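Local coordinates for protein purine nucleosidase, (IunH-1) (Sulfolobus solfataricus, PDB 3T8J) that belongs to the inosine-uridine preferring nucleoside hydrolase family and forms a tetramer of alpha/beta subunits, each built round a mixed sheet, at residues 165-176 and 259-270. Numbering follows the deposited sequence.
Sequences IWVDPDAAKIVF and VVIDNTDNITRG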
ATOM      1  N   ILE A 165       0.143  -4.044 -19.098  1.00 17.88           N
ATOM      2  CA  ILE A 165       0.744  -4.165 -17.764  1.00 17.21           C
ATOM      3  C   ILE A 165      -0.327  -4.093 -16.674  1.00 16.98           C
ATOM      4  O   ILE A 165      -0.323  -4.879 -15.713  1.00 17.30           O
ATOM      5  CB  ILE A 165       1.827  -3.089 -17.529  1.00 17.39           C
ATOM      6  CG1 ILE A 165       2.876  -3.104 -18.653  1.00 18.19           C
ATOM      7  CG2 ILE A 165       2.517  -3.250 -16.122  1.00 17.96           C
ATOM      8  CD1 ILE A 165       3.629  -4.434 -18.798  1.00 20.78           C
ATOM      9  N   TRP A 166      -1.280  -3.156 -16.814  1.00 16.75           N
ATOM     10  CA  TRP A 166      -2.346  -2.981 -15.823  1.00 16.45           C
ATOM     11  C   TRP A 166      -3.233  -4.258 -15.650  1.00 15.87           C
ATOM     12  O   TRP A 166      -3.651  -4.574 -14.532  1.00 15.85           O
ATOM     13  CB  TRP A 166      -3.237  -1.781 -16.239  1.00 17.10           C
ATOM     14  CG  TRP A 166      -4.389  -1.535 -15.323  1.00 16.65           C
ATOM     15  CD1 TRP A 166      -4.424  -0.731 -14.202  1.00 17.43           C
ATOM     16  CD2 TRP A 166      -5.707  -2.087 -15.449  1.00 18.38           C
ATOM     17  NE1 TRP A 166      -5.667  -0.776 -13.609  1.00 19.96           N
ATOM     18  CE2 TRP A 166      -6.469  -1.612 -14.355  1.00 19.36           C
ATOM     19  CE3 TRP A 166      -6.311  -2.965 -16.366  1.00 19.00           C
ATOM     20  CZ2 TRP A 166      -7.799  -1.967 -14.170  1.00 21.17           C
ATOM     21  CZ3 TRP A 166      -7.632  -3.307 -16.172  1.00 20.88           C
ATOM     22  CH2 TRP A 166      -8.358  -2.815 -15.080  1.00 20.68           C
ATOM     23  N   VAL A 167      -3.531  -4.955 -16.737  1.00 16.12           N
ATOM     24  CA  VAL A 167      -4.431  -6.143 -16.674  1.00 16.74           C
ATOM     25  C   VAL A 167      -3.895  -7.174 -15.693  1.00 16.69           C
ATOM     26  O   VAL A 167      -4.622  -7.716 -14.855  1.00 16.95           O
ATOM     27  CB  VAL A 167      -4.676  -6.751 -18.055  1.00 16.61           C
ATOM     28  CG1 VAL A 167      -5.221  -8.195 -17.960  1.00 18.54           C
ATOM     29  CG2 VAL A 167      -5.641  -5.859 -18.893  1.00 19.09           C
ATOM     30  N   ASP A 168      -2.577  -7.401 -15.775  1.00 16.05           N
ATOM     31  CA  ASP A 168      -1.915  -8.380 -14.909  1.00 15.33           C
ATOM     32  C   ASP A 168      -0.545  -7.876 -14.482  1.00 15.86           C
ATOM     33  O   ASP A 168       0.469  -8.275 -15.045  1.00 16.50           O
ATOM     34  CB  ASP A 168      -1.866  -9.777 -15.519  1.00 15.84           C
ATOM     35  CG  ASP A 168      -1.539 -10.851 -14.484  1.00 16.57           C
ATOM     36  OD1 ASP A 168      -1.111 -10.494 -13.361  1.00 16.83           O
ATOM     37  OD2 ASP A 168      -1.711 -12.063 -14.774  1.00 17.32           O
ATOM     38  N   PRO A 169      -0.539  -6.999 -13.474  1.00 15.87           N
ATOM     39  CA  PRO A 169       0.760  -6.400 -13.086  1.00 16.72           C
ATOM     40  C   PRO A 169       1.604  -7.360 -12.295  1.00 17.52           C
ATOM     41  O   PRO A 169       2.828  -7.197 -12.230  1.00 17.89           O
ATOM     42  CB  PRO A 169       0.346  -5.181 -12.268  1.00 17.41           C
ATOM     43  CG  PRO A 169      -0.972  -5.554 -11.692  1.00 18.14           C
ATOM     44  CD  PRO A 169      -1.669  -6.420 -12.718  1.00 16.50           C
ATOM     45  N   ASP A 170       0.975  -8.379 -11.706  1.00 17.00           N
ATOM     46  CA  ASP A 170       1.734  -9.442 -11.021  1.00 18.09           C
ATOM     47  C   ASP A 170       2.522 -10.256 -12.038  1.00 17.52           C
ATOM     48  O   ASP A 170       3.725 -10.509 -11.872  1.00 17.80           O
ATOM     49  CB  ASP A 170       0.748 -10.279 -10.204  1.00 18.40           C
ATOM     50  CG  ASP A 170       0.040  -9.422  -9.183  1.00 20.00           C
ATOM     51  OD1 ASP A 170       0.689  -8.976  -8.227  1.00 21.30           O
ATOM     52  OD2 ASP A 170      -1.162  -9.104  -9.380  1.00 19.86           O
ATOM     53  N   ALA A 171       1.862 -10.671 -13.115  1.00 17.35           N
ATOM     54  CA  ALA A 171       2.543 -11.352 -14.210  1.00 16.83           C
ATOM     55  C   ALA A 171       3.675 -10.476 -14.771  1.00 17.37           C
ATOM     56  O   ALA A 171       4.775 -10.986 -15.042  1.00 17.10           O
ATOM     57  CB  ALA A 171       1.536 -11.759 -15.346  1.00 17.74           C
ATOM     58  N   ALA A 172       3.430  -9.182 -14.952  1.00 17.19           N
ATOM     59  CA  ALA A 172       4.453  -8.269 -15.488  1.00 16.92           C
ATOM     60  C   ALA A 172       5.639  -8.214 -14.552  1.00 17.83           C
ATOM     61  O   ALA A 172       6.776  -8.232 -14.999  1.00 18.20           O
ATOM     62  CB  ALA A 172       3.873  -6.856 -15.720  1.00 17.89           C
ATOM     63  N   LYS A 173       5.369  -8.109 -13.260  1.00 17.95           N
ATOM     64  CA  LYS A 173       6.467  -8.020 -12.274  1.00 18.44           C
ATOM     65  C   LYS A 173       7.312  -9.283 -12.341  1.00 18.77           C
ATOM     66  O   LYS A 173       8.574  -9.213 -12.330  1.00 19.42           O
ATOM     67  CB  LYS A 173       5.916  -7.802 -10.860  1.00 19.23           C
ATOM     68  CG  LYS A 173       6.989  -7.467  -9.816  1.00 23.49           C
ATOM     69  CD  LYS A 173       6.336  -6.856  -8.538  1.00 27.74           C
ATOM     70  CE  LYS A 173       7.276  -6.016  -7.701  1.00 31.81           C
ATOM     71  NZ  LYS A 173       7.592  -4.639  -8.218  1.00 34.18           N
ATOM     72  N   ILE A 174       6.679 -10.449 -12.423  1.00 18.55           N
ATOM     73  CA  ILE A 174       7.414 -11.721 -12.559  1.00 18.77           C
ATOM     74  C   ILE A 174       8.306 -11.719 -13.808  1.00 19.38           C
ATOM     75  O   ILE A 174       9.491 -12.068 -13.750  1.00 19.68           O
ATOM     76  CB  ILE A 174       6.422 -12.918 -12.592  1.00 19.17           C
ATOM     77  CG1 ILE A 174       5.804 -13.092 -11.212  1.00 19.43           C
ATOM     78  CG2 ILE A 174       7.126 -14.218 -13.048  1.00 20.26           C
ATOM     79  CD1 ILE A 174       4.502 -13.967 -11.261  1.00 20.94           C
ATOM     80  N   VAL A 175       7.791 -11.271 -14.934  1.00 18.83           N
ATOM     81  CA  VAL A 175       8.524 -11.284 -16.195  1.00 18.67           C
ATOM     82  C   VAL A 175       9.726 -10.318 -16.142  1.00 19.97           C
ATOM     83  O   VAL A 175      10.823 -10.676 -16.584  1.00 21.19           O
ATOM     84  CB  VAL A 175       7.568 -10.978 -17.367  1.00 18.83           C
ATOM     85  CG1 VAL A 175       8.320 -10.600 -18.638  1.00 19.82           C
ATOM     86  CG2 VAL A 175       6.686 -12.210 -17.595  1.00 18.75           C
ATOM     87  N   PHE A 176       9.498  -9.119 -15.593  1.00 20.28           N
ATOM     88  CA  PHE A 176      10.548  -8.101 -15.532  1.00 20.79           C
ATOM     89  C   PHE A 176      11.622  -8.432 -14.508  1.00 23.23           C
ATOM     90  O   PHE A 176      12.705  -7.842 -14.597  1.00 25.93           O
ATOM     91  CB  PHE A 176       9.955  -6.688 -15.360  1.00 20.70           C
ATOM     92  CG  PHE A 176       9.533  -6.059 -16.643  1.00 20.83           C
ATOM     93  CD1 PHE A 176       8.339  -6.428 -17.250  1.00 21.45           C
ATOM     94  CD2 PHE A 176      10.290  -5.093 -17.254  1.00 21.87           C
ATOM     95  CE1 PHE A 176       7.927  -5.854 -18.443  1.00 21.67           C
ATOM     96  CE2 PHE A 176       9.902  -4.542 -18.458  1.00 23.18           C
ATOM     97  CZ  PHE A 176       8.694  -4.904 -19.039  1.00 22.33           C
ATOM     98  N   VAL A 259      13.309  -0.837 -14.707  1.00 20.75           N
ATOM     99  CA  VAL A 259      11.829  -0.681 -14.696  1.00 19.90           C
ATOM    100  C   VAL A 259      11.249  -1.450 -13.510  1.00 19.35           C
ATOM    101  O   VAL A 259      11.518  -2.650 -13.353  1.00 21.07           O
ATOM    102  CB  VAL A 259      11.212  -1.228 -15.972  1.00 19.42           C
ATOM    103  CG1 VAL A 259       9.665  -1.041 -15.922  1.00 20.45           C
ATOM    104  CG2 VAL A 259      11.797  -0.546 -17.227  1.00 22.13           C
ATOM    105  N   VAL A 260      10.445  -0.754 -12.684  1.00 18.79           N
ATOM    106  CA  VAL A 260       9.715  -1.361 -11.585  1.00 18.57           C
ATOM    107  C   VAL A 260       8.229  -1.376 -11.975  1.00 17.64           C
ATOM    108  O   VAL A 260       7.765  -0.369 -12.502  1.00 19.74           O
ATOM    109  CB  VAL A 260       9.870  -0.588 -10.301  1.00 19.81           C
ATOM    110  CG1 VAL A 260       9.019  -1.196  -9.185  1.00 21.30           C
ATOM    111  CG2 VAL A 260      11.365  -0.621  -9.854  1.00 22.17           C
ATOM    112  N   ILE A 261       7.581  -2.527 -11.776  1.00 17.82           N
ATOM    113  CA  ILE A 261       6.126  -2.646 -12.044  1.00 17.52           C
ATOM    114  C   ILE A 261       5.381  -2.439 -10.741  1.00 18.84           C
ATOM    115  O   ILE A 261       5.626  -3.126  -9.741  1.00 19.27           O
ATOM    116  CB  ILE A 261       5.800  -4.030 -12.578  1.00 17.48           C
ATOM    117  CG1 ILE A 261       6.656  -4.416 -13.784  1.00 18.79           C
ATOM    118  CG2 ILE A 261       4.278  -4.125 -12.894  1.00 18.38           C
ATOM    119  CD1 ILE A 261       6.511  -3.477 -14.997  1.00 19.08           C
ATOM    120  N   ASP A 262       4.415  -1.524 -10.748  1.00 18.10           N
ATOM    121  CA  ASP A 262       3.508  -1.353  -9.597  1.00 18.87           C
ATOM    122  C   ASP A 262       2.410  -2.435  -9.660  1.00 18.98           C
ATOM    123  O   ASP A 262       1.611  -2.458 -10.615  1.00 18.27           O
ATOM    124  CB  ASP A 262       2.892   0.040  -9.586  1.00 18.91           C
ATOM    125  CG  ASP A 262       1.987   0.275  -8.380  1.00 20.66           C
ATOM    126  OD1 ASP A 262       1.095  -0.565  -8.102  1.00 21.77           O
ATOM    127  OD2 ASP A 262       2.148   1.328  -7.712  1.00 22.59           O
ATOM    128  N   ASN A 263       2.464  -3.399  -8.733  1.00 18.61           N
ATOM    129  CA  ASN A 263       1.486  -4.494  -8.672  1.00 19.11           C
ATOM    130  C   ASN A 263       0.565  -4.382  -7.462  1.00 19.70           C
ATOM    131  O   ASN A 263       0.065  -5.386  -6.946  1.00 20.79           O
ATOM    132  CB  ASN A 263       2.166  -5.871  -8.741  1.00 18.91           C
ATOM    133  CG  ASN A 263       2.952  -6.198  -7.483  1.00 20.89           C
ATOM    134  OD1 ASN A 263       3.562  -5.297  -6.859  1.00 23.35           O
ATOM    135  ND2 ASN A 263       2.976  -7.483  -7.107  1.00 21.02           N
ATOM    136  N   THR A 264       0.355  -3.149  -6.999  1.00 20.83           N
ATOM    137  CA  THR A 264      -0.631  -2.902  -5.964  1.00 21.86           C
ATOM    138  C   THR A 264      -2.033  -2.841  -6.570  1.00 22.96           C
ATOM    139  O   THR A 264      -2.195  -2.804  -7.786  1.00 21.80           O
ATOM    140  CB  THR A 264      -0.374  -1.563  -5.203  1.00 22.01           C
ATOM    141  OG1 THR A 264      -0.732  -0.447  -6.044  1.00 22.38           O
ATOM    142  CG2 THR A 264       1.093  -1.466  -4.731  1.00 23.28           C
ATOM    143  N   ASP A 265      -3.028  -2.814  -5.687  1.00 25.98           N
ATOM    144  CA  ASP A 265      -4.406  -2.496  -6.050  1.00 27.88           C
ATOM    145  C   ASP A 265      -4.742  -1.015  -5.776  1.00 27.75           C
ATOM    146  O   ASP A 265      -5.927  -0.627  -5.688  1.00 29.21           O
ATOM    147  CB  ASP A 265      -5.369  -3.382  -5.248  1.00 31.26           C
ATOM    148  CG  ASP A 265      -5.685  -4.674  -5.939  1.00 36.97           C
ATOM    149  OD1 ASP A 265      -6.157  -4.651  -7.115  1.00 40.54           O
ATOM    150  OD2 ASP A 265      -5.506  -5.719  -5.263  1.00 46.75           O
ATOM    151  N   ASN A 266      -3.710  -0.190  -5.636  1.00 25.41           N
ATOM    152  CA  ASN A 266      -3.883   1.220  -5.409  1.00 25.22           C
ATOM    153  C   ASN A 266      -4.077   1.959  -6.754  1.00 23.11           C
ATOM    154  O   ASN A 266      -4.064   1.366  -7.843  1.00 21.73           O
ATOM    155  CB  ASN A 266      -2.680   1.780  -4.636  1.00 26.84           C
ATOM    156  CG  ASN A 266      -2.521   1.158  -3.232  1.00 30.84           C
ATOM    157  OD1 ASN A 266      -3.513   0.823  -2.586  1.00 35.28           O
ATOM    158  ND2 ASN A 266      -1.271   1.042  -2.753  1.00 34.79           N
ATOM    159  N   ILE A 267      -4.212   3.276  -6.678  1.00 23.22           N
ATOM    160  CA  ILE A 267      -4.400   4.092  -7.857  1.00 23.34           C
ATOM    161  C   ILE A 267      -3.279   3.968  -8.931  1.00 21.57           C
ATOM    162  O   ILE A 267      -3.523   4.167 -10.108  1.00 21.09           O
ATOM    163  CB  ILE A 267      -4.620   5.565  -7.419  1.00 25.04           C
ATOM    164  CG1 ILE A 267      -5.350   6.322  -8.501  1.00 27.95           C
ATOM    165  CG2 ILE A 267      -3.327   6.224  -6.959  1.00 25.90           C
ATOM    166  CD1 ILE A 267      -5.921   7.640  -7.992  1.00 31.81           C
ATOM    167  N   THR A 268      -2.053   3.646  -8.488  1.00 19.86           N
ATOM    168  CA  THR A 268      -0.874   3.514  -9.318  1.00 18.85           C
ATOM    169  C   THR A 268      -0.714   2.108  -9.926  1.00 17.62           C
ATOM    170  O   THR A 268       0.275   1.829 -10.616  1.00 17.43           O
ATOM    171  CB  THR A 268       0.383   3.832  -8.470  1.00 19.11           C
ATOM    172  OG1 THR A 268       0.267   3.119  -7.235  1.00 19.93           O
ATOM    173  CG2 THR A 268       0.494   5.343  -8.218  1.00 20.67           C
ATOM    174  N   ARG A 269      -1.704   1.230  -9.721  1.00 17.99           N
ATOM    175  CA  ARG A 269      -1.675  -0.111 -10.287  1.00 17.55           C
ATOM    176  C   ARG A 269      -1.249  -0.087 -11.747  1.00 17.62           C
ATOM    177  O   ARG A 269      -1.813   0.656 -12.557  1.00 17.39           O
ATOM    178  CB  ARG A 269      -3.060  -0.771 -10.188  1.00 18.27           C
ATOM    179  CG  ARG A 269      -3.177  -2.097 -10.936  1.00 17.04           C
ATOM    180  CD  ARG A 269      -4.583  -2.709 -10.901  1.00 18.73           C
ATOM    181  NE  ARG A 269      -4.766  -3.727 -11.922  1.00 17.44           N
ATOM    182  CZ  ARG A 269      -5.828  -4.515 -12.028  1.00 19.65           C
ATOM    183  NH1 ARG A 269      -6.775  -4.440 -11.110  1.00 21.47           N
ATOM    184  NH2 ARG A 269      -5.920  -5.397 -13.020  1.00 20.04           N
ATOM    185  N   GLY A 270      -0.295  -0.945 -12.097  1.00 16.99           N
ATOM    186  CA  GLY A 270       0.093  -1.107 -13.486  1.00 16.07           C
ATOM    187  C   GLY A 270       1.086  -0.127 -14.047  1.00 15.84           C
ATOM    188  O   GLY A 270       1.500  -0.284 -15.198  1.00 16.84           O
TER
HETATM  189  O   HOH W   1       9.117  -4.711 -10.476  1.00 19.81           O
HETATM  190  O   HOH W   2       6.535  -2.825  -7.026  1.00 37.48           O
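The carbonyl oxygen of Trp166 is gripped side-on by Arg269. Arg269 NH2 lies 2.8 Å from Trp166 O, and Arg269 NE is 3.0 Å from the same atom. Both bonds run close to the guanidinium plane, which fixes the rotation of that group. Its NH2 also makes a weak bond to Val167 O and a hydrogen bond to Asn71 O. One guanidinium face lies flat on the indole of Trp166, with planes 12° apart. This is a cation-pi stack, with Arg269 CZ 4.0 Å from the centroid of the six-membered ring. Trp166 has CG anti to the backbone N, and the Arg269 chain runs extended from CG to NE beside the indole. Gly270 CA packs against Trp166 CA at 3.9 Å. In this nucleoside hydrolase fold, helix 169-177 packs on the end of strand 251-261, near the edge of the mixed sheet. Ile261 carries much of the apolar packing: its CG2 meets Ile165 CG2, Pro169 and Ala172 CB, while its CD1 lies over a face of Phe176. Further along, Asn263 ND2 donates to Asp170 OD1 at 3.0 Å, nearly along the C-O axis, with amide and carboxylate planes 67° apart. Asp170 OD2 forms a salt bridge with Lys70. Lys173 bends at its last torsion (chi4 76°), bringing NZ within 2.9 Å of Ile261 O. A water links Lys173 NZ to Ile261 N. Leu69 of a neighbouring subunit packs on Asp170, Lys173 and Asn263.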